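Local coordinates for uncharacterized protein (Bacteroides vulgatus, PDB 4R8O), which is of unknown function but folds as a single-layer antiparallel beta sheet, thought to have evolved from beta-hairpin repeats, at residues K41-A44 against N45-T49. Numbering follows the deposited sequence.
Sequences KYDA and NNQRT
Tyr42 and Arg48 face each other as the first pair beyond the turn of a 3:5 beta hairpin, an antiparallel non-hydrogen-bonded pair with CA atoms 4.3 Å apart. Their side chains leave the same face of the sheet and extend in the same direction. Both NE and NH2 of Arg48 donate to the one phenol oxygen: NH2 lies 2.6 Å from Tyr42 OH and NE 3.1 Å from that same atom, which sits almost in the guanidinium plane. With Arg48 CG anti to its own nitrogen, CG lies over one face of the ring, offset toward the rim; the chain then bends at chi3 and the guanidinium turns to the hydroxyl, its plane 70° from that of the ring.

Backbone bonds flank this pair. Thr49 N donates to Lys41 O at 2.7 Å with an N-H...O angle of 170°, and Asp43 N donates to Gln47 O at 2.9 Å. That second carbonyl also receives a CA-H...O contact from Tyr42.

Ala44 and Asn45 have the backbone angles of the corners of a type I turn spanning Asp43 to Asn46, whose bond from Asn46 N to Asp43 O is weak. Asn46 follows in a left-handed conformation, the first residue of a G1-type bulge. Asp43 folds its carboxylate back over the turn (chi1 60°), and Gln47 N donates a hydrogen bond to Asp43 OD1 (3.1 Å), approaching from above the carboxylate plane.

The turn joins strand 31-42 to strand 48-57 within the antiparallel sheet. Within the hairpin's first arm, Tyr40 makes a cation-pi contact with Arg48. On one side, Tyr42 OH also bonds Val19 O of strand 18-28; on the other, Thr49 pairs by backbone with Tyr71 of strand 62-73, and Arg48 O accepts from Tyr73 OH.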
ATOM      1  N   LYS A  41      -6.449   4.114   2.637  1.00 48.88           N
ATOM      2  CA  LYS A  41      -7.874   4.415   2.895  1.00 47.93           C
ATOM      3  C   LYS A  41      -8.029   4.529   4.380  1.00 45.28           C
ATOM      4  O   LYS A  41      -7.291   3.902   5.122  1.00 48.74           O
ATOM      5  CB  LYS A  41      -8.795   3.296   2.395  1.00 51.83           C
ATOM      6  CG  LYS A  41      -8.473   2.853   0.979  1.00 59.48           C
ATOM      7  CD  LYS A  41      -9.611   2.204   0.201  1.00 63.17           C
ATOM      8  CE  LYS A  41      -9.384   2.383  -1.318  1.00 65.75           C
ATOM      9  NZ  LYS A  41      -9.142   3.787  -1.826  1.00 65.06           N
ATOM     10  N   TYR A  42      -8.999   5.308   4.829  1.00 48.61           N
ATOM     11  CA  TYR A  42      -9.206   5.544   6.276  1.00 52.34           C
ATOM     12  C   TYR A  42     -10.663   5.309   6.602  1.00 50.58           C
ATOM     13  O   TYR A  42     -11.483   5.305   5.701  1.00 52.95           O
ATOM     14  CB  TYR A  42      -8.752   6.973   6.635  1.00 56.30           C
ATOM     15  CG  TYR A  42      -7.246   7.200   6.429  1.00 55.10           C
ATOM     16  CD1 TYR A  42      -6.708   7.379   5.152  1.00 60.55           C
ATOM     17  CD2 TYR A  42      -6.359   7.205   7.502  1.00 60.36           C
ATOM     18  CE1 TYR A  42      -5.331   7.549   4.943  1.00 59.94           C
ATOM     19  CE2 TYR A  42      -4.973   7.370   7.305  1.00 59.45           C
ATOM     20  CZ  TYR A  42      -4.468   7.540   6.023  1.00 58.81           C
ATOM     21  OH  TYR A  42      -3.116   7.712   5.812  1.00 65.77           O
ATOM     22  N   ASP A  43     -10.985   5.056   7.863  1.00 54.08           N
ATOM     23  CA  ASP A  43     -12.392   4.960   8.288  1.00 59.54           C
ATOM     24  C   ASP A  43     -12.941   6.359   8.591  1.00 58.86           C
ATOM     25  O   ASP A  43     -12.278   7.330   8.321  1.00 57.80           O
ATOM     26  CB  ASP A  43     -12.535   4.007   9.473  1.00 62.03           C
ATOM     27  CG  ASP A  43     -11.748   4.436  10.690  1.00 65.56           C
ATOM     28  OD1 ASP A  43     -11.605   5.655  10.995  1.00 66.94           O
ATOM     29  OD2 ASP A  43     -11.241   3.514  11.330  1.00 60.82           O
ATOM     30  N   ALA A  44     -14.133   6.449   9.178  1.00 68.81           N
ATOM     31  CA  ALA A  44     -14.752   7.738   9.563  1.00 72.86           C
ATOM     32  C   ALA A  44     -14.013   8.401  10.721  1.00 78.59           C
ATOM     33  O   ALA A  44     -13.693   9.596  10.657  1.00 78.98           O
ATOM     34  CB  ALA A  44     -16.221   7.558   9.916  1.00 70.05           C
ATOM     35  N   ASN A  45     -13.667   7.605  11.731  1.00 81.26           N
ATOM     36  CA  ASN A  45     -12.771   8.069  12.804  1.00 83.37           C
ATOM     37  C   ASN A  45     -11.357   8.402  12.335  1.00 81.11           C
ATOM     38  O   ASN A  45     -10.542   8.841  13.131  1.00 92.62           O
ATOM     39  CB  ASN A  45     -12.690   7.041  13.931  1.00 84.78           C
ATOM     40  CG  ASN A  45     -13.992   6.890  14.673  1.00 88.42           C
ATOM     41  OD1 ASN A  45     -14.806   7.817  14.734  1.00 93.42           O
ATOM     42  ND2 ASN A  45     -14.203   5.715  15.251  1.00 95.02           N
ATOM     43  N   ASN A  46     -11.044   8.128  11.067  1.00 75.09           N
ATOM     44  CA  ASN A  46      -9.820   8.602  10.382  1.00 71.11           C
ATOM     45  C   ASN A  46      -8.518   7.859  10.680  1.00 66.62           C
ATOM     46  O   ASN A  46      -7.429   8.414  10.580  1.00 72.50           O
ATOM     47  CB  ASN A  46      -9.640  10.143  10.499  1.00 73.12           C
ATOM     48  CG  ASN A  46      -9.773  10.849   9.155  1.00 76.25           C
ATOM     49  OD1 ASN A  46     -10.604  10.487   8.309  1.00 79.64           O
ATOM     50  ND2 ASN A  46      -8.969  11.865   8.952  1.00 78.31           N
ATOM     51  N   GLN A  47      -8.688   6.590  11.036  1.00 66.36           N
ATOM     52  CA  GLN A  47      -7.645   5.601  11.237  1.00 60.99           C
ATOM     53  C   GLN A  47      -7.502   4.813   9.953  1.00 62.73           C
ATOM     54  O   GLN A  47      -8.485   4.625   9.201  1.00 56.30           O
ATOM     55  CB  GLN A  47      -8.036   4.665  12.351  1.00 65.16           C
ATOM     56  CG  GLN A  47      -8.028   5.318  13.721  1.00 67.74           C
ATOM     57  CD  GLN A  47      -8.553   4.384  14.783  1.00 73.04           C
ATOM     58  OE1 GLN A  47      -9.573   3.695  14.578  1.00 81.56           O
ATOM     59  NE2 GLN A  47      -7.890   4.355  15.929  1.00 76.06           N
ATOM     60  N   ARG A  48      -6.266   4.389   9.706  1.00 56.62           N
ATOM     61  CA  ARG A  48      -5.921   3.822   8.451  1.00 55.51           C
ATOM     62  C   ARG A  48      -6.481   2.416   8.338  1.00 54.10           C
ATOM     63  O   ARG A  48      -6.318   1.608   9.241  1.00 49.76           O
ATOM     64  CB  ARG A  48      -4.414   3.777   8.278  1.00 59.66           C
ATOM     65  CG  ARG A  48      -3.990   3.298   6.893  1.00 58.77           C
ATOM     66  CD  ARG A  48      -2.500   3.470   6.721  1.00 64.10           C
ATOM     67  NE  ARG A  48      -2.150   4.881   6.470  1.00 65.06           N
ATOM     68  CZ  ARG A  48      -0.932   5.420   6.609  1.00 66.93           C
ATOM     69  NH1 ARG A  48       0.110   4.695   7.045  1.00 66.66           N
ATOM     70  NH2 ARG A  48      -0.749   6.720   6.338  1.00 61.07           N
ATOM     71  N   THR A  49      -7.055   2.117   7.178  1.00 54.08           N
ATOM     72  CA  THR A  49      -7.719   0.832   6.937  1.00 53.77           C
ATOM     73  C   THR A  49      -7.083  -0.034   5.886  1.00 49.70           C
ATOM     74  O   THR A  49      -7.089  -1.252   6.029  1.00 57.60           O
ATOM     75  CB  THR A  49      -9.178   1.103   6.622  1.00 53.94           C
ATOM     76  OG1 THR A  49      -9.817   1.264   7.887  1.00 49.77           O
ATOM     77  CG2 THR A  49      -9.857  -0.041   5.901  1.00 63.79           C
TER